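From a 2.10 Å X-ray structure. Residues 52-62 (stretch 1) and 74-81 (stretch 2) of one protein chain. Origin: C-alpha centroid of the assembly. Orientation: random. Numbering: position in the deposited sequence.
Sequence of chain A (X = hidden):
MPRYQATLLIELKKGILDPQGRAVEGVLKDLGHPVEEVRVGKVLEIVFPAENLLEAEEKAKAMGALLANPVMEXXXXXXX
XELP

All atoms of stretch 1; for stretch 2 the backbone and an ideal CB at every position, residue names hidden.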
# COMPACT_ATOMS: atom_id res chain seq x y z
N ASN A 52 19.56 -10.87 -10.41
CA ASN A 52 19.05 -10.16 -11.57
C ASN A 52 17.59 -9.80 -11.35
O ASN A 52 17.00 -10.15 -10.33
CB ASN A 52 19.18 -11.03 -12.81
CG ASN A 52 18.53 -12.39 -12.65
OD1 ASN A 52 17.31 -12.50 -12.49
ND2 ASN A 52 19.35 -13.44 -12.68
N LEU A 53 17.00 -9.11 -12.32
CA LEU A 53 15.61 -8.69 -12.23
C LEU A 53 14.65 -9.85 -12.09
O LEU A 53 13.68 -9.78 -11.34
CB LEU A 53 15.23 -7.85 -13.45
CG LEU A 53 13.85 -7.19 -13.36
CD1 LEU A 53 13.86 -6.16 -12.25
CD2 LEU A 53 13.51 -6.52 -14.69
N LEU A 54 14.90 -10.93 -12.83
CA LEU A 54 14.02 -12.09 -12.76
C LEU A 54 14.03 -12.67 -11.35
O LEU A 54 12.98 -12.93 -10.77
CB LEU A 54 14.44 -13.17 -13.76
CG LEU A 54 13.61 -13.19 -15.05
CD1 LEU A 54 13.83 -11.90 -15.82
CD2 LEU A 54 14.01 -14.39 -15.88
N GLU A 55 15.23 -12.86 -10.81
CA GLU A 55 15.35 -13.41 -9.47
C GLU A 55 14.81 -12.42 -8.45
O GLU A 55 14.32 -12.82 -7.39
CB GLU A 55 16.81 -13.73 -9.15
CG GLU A 55 17.01 -14.23 -7.73
CD GLU A 55 18.46 -14.50 -7.40
OE1 GLU A 55 19.01 -15.50 -7.92
OE2 GLU A 55 19.05 -13.72 -6.64
N ALA A 56 14.90 -11.13 -8.75
CA ALA A 56 14.40 -10.11 -7.84
C ALA A 56 12.87 -10.17 -7.80
O ALA A 56 12.25 -10.02 -6.75
CB ALA A 56 14.86 -8.72 -8.27
N GLU A 57 12.26 -10.37 -8.97
CA GLU A 57 10.81 -10.46 -9.07
C GLU A 57 10.37 -11.68 -8.27
O GLU A 57 9.39 -11.63 -7.52
CB GLU A 57 10.40 -10.63 -10.54
CG GLU A 57 8.93 -11.01 -10.75
CD GLU A 57 7.98 -9.83 -10.71
OE1 GLU A 57 6.75 -10.06 -10.65
OE2 GLU A 57 8.44 -8.67 -10.76
N GLU A 58 11.12 -12.77 -8.42
CA GLU A 58 10.82 -14.01 -7.72
C GLU A 58 10.94 -13.83 -6.21
O GLU A 58 10.09 -14.32 -5.46
CB GLU A 58 11.77 -15.12 -8.16
CG GLU A 58 11.45 -16.47 -7.57
CD GLU A 58 12.37 -17.56 -8.08
OE1 GLU A 58 12.08 -18.75 -7.84
OE2 GLU A 58 13.39 -17.22 -8.71
N LYS A 59 11.99 -13.14 -5.78
CA LYS A 59 12.19 -12.90 -4.35
C LYS A 59 11.09 -11.99 -3.81
O LYS A 59 10.61 -12.19 -2.70
CB LYS A 59 13.55 -12.24 -4.09
CG LYS A 59 14.74 -13.15 -4.30
CD LYS A 59 16.03 -12.44 -3.92
CE LYS A 59 17.21 -13.39 -3.88
NZ LYS A 59 18.41 -12.73 -3.30
N ALA A 60 10.71 -10.99 -4.60
CA ALA A 60 9.66 -10.07 -4.16
C ALA A 60 8.36 -10.82 -3.89
O ALA A 60 7.73 -10.62 -2.85
CB ALA A 60 9.43 -9.01 -5.22
N LYS A 61 7.95 -11.67 -4.82
CA LYS A 61 6.72 -12.43 -4.65
C LYS A 61 6.84 -13.46 -3.53
O LYS A 61 5.83 -13.83 -2.91
CB LYS A 61 6.34 -13.14 -5.96
CG LYS A 61 6.15 -12.19 -7.15
CD LYS A 61 5.05 -12.67 -8.09
CE LYS A 61 5.26 -14.11 -8.56
NZ LYS A 61 6.52 -14.27 -9.34
N ALA A 62 8.06 -13.93 -3.26
CA ALA A 62 8.27 -14.91 -2.19
C ALA A 62 8.09 -14.25 -0.83
O ALA A 62 7.58 -14.86 0.11
CB ALA A 62 9.68 -15.50 -2.29
N UNK A 74 -4.06 -11.27 0.73
CA UNK A 74 -3.52 -11.52 -0.60
C UNK A 74 -2.45 -10.45 -0.78
O UNK A 74 -2.58 -9.34 -0.24
CB UNK A 74 -4.59 -11.47 -1.69
N UNK A 75 -1.38 -10.77 -1.49
CA UNK A 75 -0.33 -9.79 -1.72
C UNK A 75 -0.28 -9.48 -3.20
O UNK A 75 -0.76 -10.27 -4.02
CB UNK A 75 1.03 -10.29 -1.22
N UNK A 76 0.29 -8.34 -3.53
CA UNK A 76 0.42 -7.94 -4.92
C UNK A 76 1.70 -7.13 -5.08
O UNK A 76 1.94 -6.19 -4.33
CB UNK A 76 -0.80 -7.14 -5.38
N UNK A 77 2.53 -7.53 -6.04
CA UNK A 77 3.76 -6.80 -6.30
C UNK A 77 3.36 -5.62 -7.18
O UNK A 77 3.22 -5.76 -8.40
CB UNK A 77 4.83 -7.68 -6.96
N UNK A 78 3.15 -4.47 -6.55
CA UNK A 78 2.73 -3.26 -7.25
C UNK A 78 3.79 -2.66 -8.17
O UNK A 78 3.47 -2.10 -9.22
CB UNK A 78 2.31 -2.21 -6.22
N UNK A 79 5.06 -2.77 -7.77
CA UNK A 79 6.16 -2.24 -8.56
C UNK A 79 7.48 -2.89 -8.15
O UNK A 79 7.58 -3.47 -7.07
CB UNK A 79 6.24 -0.72 -8.41
N UNK A 80 8.48 -2.78 -9.01
CA UNK A 80 9.80 -3.34 -8.75
C UNK A 80 10.82 -2.60 -9.61
O UNK A 80 10.69 -2.53 -10.83
CB UNK A 80 9.83 -4.84 -9.03
N UNK A 81 11.83 -2.03 -8.96
CA UNK A 81 12.84 -1.29 -9.70
C UNK A 81 14.23 -1.56 -9.18
O UNK A 81 14.43 -1.83 -7.99
CB UNK A 81 12.55 0.21 -9.64

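Helix 53-62 and strand 74-81 run at 146° between their N-to-C directions, with axes 8.7 Å apart at closest approach, so later strand positions meet earlier helix turns. N52 caps that helix: its OD1 accepts from E55 N at 2.7 Å.

At position 74 nothing of stretch 1 lies within 5.5 Å of the ideal CB, and the contact sets no requirement; the residue is V74, which makes no contact.

Position 75 points its CA-to-CB bond toward the helix, yet its ideal CB also has no neighbour within 5.5 Å. A small side chain would leave this space unfilled, whereas a long or aromatic one could reach the helix turn around K61, which offers its methylene groups and a carbonyl oxygen. The residue is Y75, with chi1 at 65° (p). Its CE1 lies 4.2 Å from K61 CB, and its OH is 3.3 Å from K61 O, a polar approach whose bonding the geometry leaves open.

Position 76 points away and is free of the helix, so small or polar residues would serve equally; it is A76.

Position 77 faces the helix at close range. Its ideal CB is 4.7 Å from K61 CG, 4.8 Å from E57 OE1 and 5.1 Å from A60 CB. The short A60 side chain leaves room for a medium-sized apolar group; a basic group could instead address the E57 carboxylate. The residue is L77 (chi1 t, chi2 p). L77 CD2 lies 3.6 Å from A60 CB, 4.2 Å from K61 CG and 3.3 Å from E57 OE2, and L77 CD1 also packs against A60 CB, at 3.8 Å.

Position 78 is out of reach, with phi/psi of -70/-34, unlike the extended values at 76 and 79. Many side chains would fit; it is E78. Position 79 points away, making no demand on size from this side, and holds A79.

Position 80 again points toward the helix. Its ideal CB is 4.4 Å from E57 OE2 and 5.3 Å from L53 CD1, with the small A56 and A60 side chains farther on. Leucine, isoleucine or methionine would suit the apolar surface, and a basic residue might favour the carboxylate. The residue is L80 (chi1 t, chi2 p), which has the largest covered area in the strand. CD2 is 3.9 Å from L53 CD1, 4.3 Å from A56 CB and 3.4 Å from E57 OE2, while CD1 approaches A60 CB at 4.5 Å.

Position 81 points away into space stretch 1 does not occupy, which suits a long polar chain among others; the K81 side chain stays clear of the helix.

Stretch 2 (74-81) VYALEALK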
# COMPACT_ATOMS: atom_id res chain seq x y z
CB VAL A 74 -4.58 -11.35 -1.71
CG1 VAL A 74 -5.65 -12.43 -1.58
CG2 VAL A 74 -5.22 -9.97 -1.61
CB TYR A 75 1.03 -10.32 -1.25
CG TYR A 75 1.54 -11.53 -2.02
CD1 TYR A 75 2.30 -11.38 -3.18
CD2 TYR A 75 1.27 -12.82 -1.57
CE1 TYR A 75 2.77 -12.49 -3.88
CE2 TYR A 75 1.73 -13.94 -2.27
CZ TYR A 75 2.48 -13.77 -3.41
OH TYR A 75 2.95 -14.89 -4.07
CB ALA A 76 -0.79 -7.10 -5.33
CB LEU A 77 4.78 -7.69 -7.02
CG LEU A 77 6.16 -7.09 -7.30
CD1 LEU A 77 6.74 -6.47 -6.02
CD2 LEU A 77 7.08 -8.16 -7.85
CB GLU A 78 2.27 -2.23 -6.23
CG GLU A 78 1.70 -0.95 -6.82
CD GLU A 78 0.44 -1.19 -7.63
OE1 GLU A 78 -0.28 -2.18 -7.33
OE2 GLU A 78 0.15 -0.39 -8.55
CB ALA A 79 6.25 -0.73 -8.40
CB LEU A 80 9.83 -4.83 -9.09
CG LEU A 80 11.17 -5.55 -8.88
CD1 LEU A 80 11.46 -5.67 -7.39
CD2 LEU A 80 11.12 -6.92 -9.52
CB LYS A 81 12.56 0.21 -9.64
CG LYS A 81 12.37 0.74 -8.24
CD LYS A 81 12.15 2.25 -8.24
CE LYS A 81 13.41 2.99 -8.68
NZ LYS A 81 13.26 4.47 -8.59
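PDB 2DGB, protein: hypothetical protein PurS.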